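Local coordinates for endo-beta-1,4-glucanase (cellulase B) (Bacillus halodurans, PDB 4V2X), which probably hydrolyses beta-1,4-linked glucans as a family 5 glycoside hydrolase, its catalytic module joined to an Ig-like module and a family 46 carbohydrate-binding module, at residues T247-Y256 against R303-I313. Sequence-based numbering, arbitrary orientation.
Sequences TSQPLLNNLY and RVHHTFVARGI
Two nitrogens along one edge of the Arg303 guanidinium, NE and NH2, each bond a different oxygen of Thr247. NE donates to the backbone O of Thr247 at 2.8 Å, in the guanidinium plane, while NH2 reaches OG1 of Thr247 at 3.1 Å. A bend about the CG-CD bond turns the guanidinium back toward this loop, just ahead of Ser248, the N-cap of helix 249-262. Thr307, one turn on from Arg303, accepts at OG1 from Gln249 NE2 at 3.0 Å, almost straight (174°); NE2 also donates to Asn253 OD1, both acceptors lying in its amide plane, and these two bonds fix the amide's rotation. Thr307 OG1 in turn donates to Arg303 O, so the hydroxyl links the two helices.

Beneath this polar row, the packing interlocks as knobs into holes. Leu252 sits among Arg303, Val304, Thr307 and Phe308, its CD2 meeting Phe308 CE2 at 3.7 Å at the ring edge, and Thr307 fits reciprocally among Gln249, Leu252, Asn253 and Tyr256. At the far end Arg311 lies over one face of Tyr256, with CZ 4.6 Å from the ring centroid and 16° off its normal, a cation-pi contact; a water links Arg311 NH1 to Asn253 OD1. Ile313 CD1 approaches Tyr256 CE1 at 3.5 Å. A Schellman motif with Gly312 at C-prime ends helix 291-309 (Ile313 N to Phe308 O, Gly312 N to Val309 O) and places Arg311 and Ile313 beside Tyr256.

The axes of 249-256 and 303-309 run nearly parallel, 17° apart and 10.1 Å at closest approach, as expected of neighbouring outer helices following strands 238-241 and 267-273 in the (beta/alpha)8 barrel. Inward, Leu255 and Phe308 both rest on Ala269 of strand 267-273, and Val304 and Phe308 on Val315 of strand 315-320; Leu251 and Asn254 face helix 209-227.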
loop_
_atom_site.group_PDB
_atom_site.type_symbol
_atom_site.label_atom_id
_atom_site.label_comp_id
_atom_site.label_asym_id
_atom_site.label_seq_id
_atom_site.Cartn_x
_atom_site.Cartn_y
_atom_site.Cartn_z
ATOM N N THR A 247 -10.418 2.921 -13.929
ATOM C CA THR A 247 -9.194 2.781 -14.728
ATOM C C THR A 247 -8.146 3.873 -14.521
ATOM O O THR A 247 -7.177 3.927 -15.264
ATOM C CB THR A 247 -9.515 2.753 -16.238
ATOM O OG1 THR A 247 -10.051 4.022 -16.643
ATOM C CG2 THR A 247 -10.495 1.641 -16.568
ATOM N N SER A 248 -8.314 4.736 -13.526
ATOM C CA SER A 248 -7.304 5.769 -13.265
ATOM C C SER A 248 -5.963 5.117 -12.897
ATOM O O SER A 248 -5.932 4.022 -12.345
ATOM C CB SER A 248 -7.751 6.706 -12.149
ATOM O OG SER A 248 -7.743 6.033 -10.908
ATOM N N GLN A 249 -4.861 5.787 -13.203
ATOM C CA GLN A 249 -3.545 5.177 -13.004
ATOM C C GLN A 249 -3.283 4.705 -11.574
ATOM O O GLN A 249 -2.773 3.609 -11.391
ATOM C CB GLN A 249 -2.412 6.102 -13.455
ATOM C CG GLN A 249 -1.082 5.376 -13.619
ATOM C CD GLN A 249 -1.148 4.285 -14.676
ATOM O OE1 GLN A 249 -1.521 4.543 -15.823
ATOM N NE2 GLN A 249 -0.806 3.056 -14.293
ATOM N N PRO A 250 -3.618 5.525 -10.558
ATOM C CA PRO A 250 -3.338 5.066 -9.197
ATOM C C PRO A 250 -4.070 3.773 -8.842
ATOM O O PRO A 250 -3.515 2.930 -8.151
ATOM C CB PRO A 250 -3.819 6.228 -8.327
ATOM C CG PRO A 250 -3.712 7.418 -9.207
ATOM C CD PRO A 250 -4.116 6.911 -10.565
ATOM N N LEU A 251 -5.300 3.621 -9.328
ATOM C CA LEU A 251 -6.077 2.409 -9.062
ATOM C C LEU A 251 -5.516 1.203 -9.819
ATOM O O LEU A 251 -5.477 0.093 -9.289
ATOM C CB LEU A 251 -7.554 2.626 -9.399
ATOM C CG LEU A 251 -8.236 3.755 -8.624
ATOM C CD1 LEU A 251 -9.683 3.905 -9.067
ATOM C CD2 LEU A 251 -8.134 3.528 -7.130
ATOM N N LEU A 252 -5.065 1.419 -11.050
ATOM C CA LEU A 252 -4.429 0.348 -11.802
ATOM C C LEU A 252 -3.132 -0.071 -11.104
ATOM O O LEU A 252 -2.854 -1.266 -10.965
ATOM C CB LEU A 252 -4.128 0.789 -13.232
ATOM C CG LEU A 252 -5.312 1.123 -14.142
ATOM C CD1 LEU A 252 -4.786 1.724 -15.440
ATOM C CD2 LEU A 252 -6.174 -0.097 -14.427
ATOM N N ASN A 253 -2.354 0.915 -10.665
ATOM C CA ASN A 253 -1.113 0.637 -9.944
ATOM C C ASN A 253 -1.355 -0.192 -8.695
ATOM O O ASN A 253 -0.615 -1.142 -8.424
ATOM C CB ASN A 253 -0.381 1.932 -9.571
ATOM C CG ASN A 253 0.254 2.614 -10.770
ATOM O OD1 ASN A 253 0.388 2.024 -11.836
ATOM N ND2 ASN A 253 0.655 3.863 -10.596
ATOM N N ASN A 254 -2.379 0.163 -7.928
ATOM C CA ASN A 254 -2.680 -0.575 -6.706
ATOM C C ASN A 254 -3.062 -2.023 -6.978
ATOM O O ASN A 254 -2.668 -2.912 -6.229
ATOM C CB ASN A 254 -3.750 0.134 -5.883
ATOM C CG ASN A 254 -3.265 1.460 -5.318
ATOM O OD1 ASN A 254 -2.067 1.701 -5.213
ATOM N ND2 ASN A 254 -4.190 2.321 -4.960
ATOM N N LEU A 255 -3.836 -2.272 -8.038
ATOM C CA LEU A 255 -4.180 -3.649 -8.395
ATOM C C LEU A 255 -2.937 -4.404 -8.865
ATOM O O LEU A 255 -2.767 -5.586 -8.565
ATOM C CB LEU A 255 -5.257 -3.695 -9.483
ATOM C CG LEU A 255 -5.583 -5.094 -10.020
ATOM C CD1 LEU A 255 -6.071 -6.024 -8.914
ATOM C CD2 LEU A 255 -6.610 -5.009 -11.140
ATOM N N TYR A 256 -2.090 -3.730 -9.634
ATOM C CA TYR A 256 -0.843 -4.348 -10.075
ATOM C C TYR A 256 0.001 -4.771 -8.875
ATOM O O TYR A 256 0.516 -5.891 -8.838
ATOM C CB TYR A 256 -0.036 -3.401 -10.960
ATOM C CG TYR A 256 1.241 -4.046 -11.426
ATOM C CD1 TYR A 256 1.264 -4.829 -12.574
ATOM C CD2 TYR A 256 2.414 -3.925 -10.683
ATOM C CE1 TYR A 256 2.428 -5.445 -12.993
ATOM C CE2 TYR A 256 3.582 -4.545 -11.094
ATOM C CZ TYR A 256 3.580 -5.300 -12.251
ATOM O OH TYR A 256 4.742 -5.917 -12.673
ATOM N N ARG A 303 -3.736 2.983 -20.647
ATOM C CA ARG A 303 -3.275 2.771 -19.275
ATOM C C ARG A 303 -3.405 1.297 -18.892
ATOM O O ARG A 303 -2.485 0.691 -18.349
ATOM C CB ARG A 303 -4.061 3.623 -18.274
ATOM C CG ARG A 303 -3.816 5.121 -18.346
ATOM C CD ARG A 303 -4.385 5.832 -17.125
ATOM N NE ARG A 303 -5.840 5.711 -16.992
ATOM C CZ ARG A 303 -6.738 6.559 -17.498
ATOM N NH1 ARG A 303 -6.359 7.612 -18.218
ATOM N NH2 ARG A 303 -8.036 6.354 -17.294
ATOM N N VAL A 304 -4.555 0.723 -19.203
ATOM C CA VAL A 304 -4.826 -0.670 -18.891
ATOM C C VAL A 304 -3.830 -1.591 -19.612
ATOM O O VAL A 304 -3.286 -2.517 -19.015
ATOM C CB VAL A 304 -6.275 -1.039 -19.262
ATOM C CG1 VAL A 304 -6.515 -2.534 -19.150
ATOM C CG2 VAL A 304 -7.252 -0.285 -18.366
ATOM N N HIS A 305 -3.586 -1.319 -20.885
ATOM C CA HIS A 305 -2.674 -2.148 -21.657
ATOM C C HIS A 305 -1.241 -2.030 -21.126
ATOM O O HIS A 305 -0.564 -3.035 -20.913
ATOM C CB HIS A 305 -2.723 -1.788 -23.140
ATOM C CG HIS A 305 -1.887 -2.695 -23.983
ATOM N ND1 HIS A 305 -2.365 -3.873 -24.513
ATOM C CD2 HIS A 305 -0.581 -2.630 -24.322
ATOM C CE1 HIS A 305 -1.395 -4.475 -25.179
ATOM N NE2 HIS A 305 -0.300 -3.744 -25.073
ATOM N N HIS A 306 -0.791 -0.798 -20.907
ATOM C CA HIS A 306 0.560 -0.549 -20.433
ATOM C C HIS A 306 0.818 -1.153 -19.065
ATOM O O HIS A 306 1.880 -1.731 -18.820
ATOM C CB HIS A 306 0.843 0.951 -20.391
ATOM C CG HIS A 306 2.233 1.281 -19.946
ATOM N ND1 HIS A 306 2.543 1.572 -18.637
ATOM C CD2 HIS A 306 3.397 1.339 -20.630
ATOM C CE1 HIS A 306 3.839 1.810 -18.536
ATOM N NE2 HIS A 306 4.381 1.673 -19.732
ATOM N N THR A 307 -0.155 -1.029 -18.177
ATOM C CA THR A 307 0.021 -1.467 -16.802
ATOM C C THR A 307 -0.128 -2.982 -16.631
ATOM O O THR A 307 0.552 -3.584 -15.782
ATOM C CB THR A 307 -0.961 -0.721 -15.878
ATOM O OG1 THR A 307 -0.827 0.687 -16.093
ATOM C CG2 THR A 307 -0.680 -1.028 -14.417
ATOM N N PHE A 308 -1.020 -3.598 -17.408
ATOM C CA PHE A 308 -1.330 -5.019 -17.232
ATOM C C PHE A 308 -0.956 -5.861 -18.441
ATOM O O PHE A 308 -0.025 -6.669 -18.363
ATOM C CB PHE A 308 -2.805 -5.218 -16.860
ATOM C CG PHE A 308 -3.128 -4.733 -15.478
ATOM C CD1 PHE A 308 -2.647 -5.412 -14.374
ATOM C CD2 PHE A 308 -3.863 -3.581 -15.281
ATOM C CE1 PHE A 308 -2.907 -4.957 -13.094
ATOM C CE2 PHE A 308 -4.127 -3.120 -13.995
ATOM C CZ PHE A 308 -3.646 -3.809 -12.904
ATOM N N VAL A 309 -1.656 -5.655 -19.556
ATOM C CA VAL A 309 -1.551 -6.560 -20.708
ATOM C C VAL A 309 -0.116 -6.686 -21.217
ATOM O O VAL A 309 0.367 -7.794 -21.452
ATOM C CB VAL A 309 -2.458 -6.140 -21.885
ATOM C CG1 VAL A 309 -2.351 -7.146 -23.030
ATOM C CG2 VAL A 309 -3.910 -6.005 -21.440
ATOM N N ALA A 310 0.557 -5.551 -21.391
ATOM C CA ALA A 310 1.922 -5.545 -21.915
ATOM C C ALA A 310 2.919 -6.208 -20.957
ATOM O O ALA A 310 4.012 -6.602 -21.378
ATOM C CB ALA A 310 2.360 -4.124 -22.222
ATOM N N ARG A 311 2.559 -6.316 -19.679
ATOM C CA ARG A 311 3.409 -6.978 -18.674
ATOM C C ARG A 311 2.998 -8.429 -18.423
ATOM O O ARG A 311 3.482 -9.057 -17.476
ATOM C CB ARG A 311 3.352 -6.226 -17.346
ATOM C CG ARG A 311 3.868 -4.806 -17.387
ATOM C CD ARG A 311 3.706 -4.155 -16.019
ATOM N NE ARG A 311 4.042 -2.736 -16.048
ATOM C CZ ARG A 311 3.610 -1.819 -15.181
ATOM N NH1 ARG A 311 2.783 -2.135 -14.183
ATOM N NH2 ARG A 311 4.003 -0.552 -15.326
ATOM N N GLY A 312 2.102 -8.957 -19.248
ATOM C CA GLY A 312 1.709 -10.355 -19.166
ATOM C C GLY A 312 0.537 -10.659 -18.256
ATOM O O GLY A 312 0.218 -11.824 -18.041
ATOM N N ILE A 313 -0.117 -9.632 -17.722
ATOM C CA ILE A 313 -1.312 -9.851 -16.918
ATOM C C ILE A 313 -2.521 -9.567 -17.808
ATOM O O ILE A 313 -2.716 -8.430 -18.216
ATOM C CB ILE A 313 -1.358 -8.926 -15.690
ATOM C CG1 ILE A 313 -0.116 -9.137 -14.808
ATOM C CG2 ILE A 313 -2.636 -9.172 -14.907
ATOM C CD1 ILE A 313 0.146 -8.005 -13.841
HETATM O O HOH W 1 -0.071 3.399 -17.901
HETATM O O HOH W 2 2.096 -0.391 -11.966
#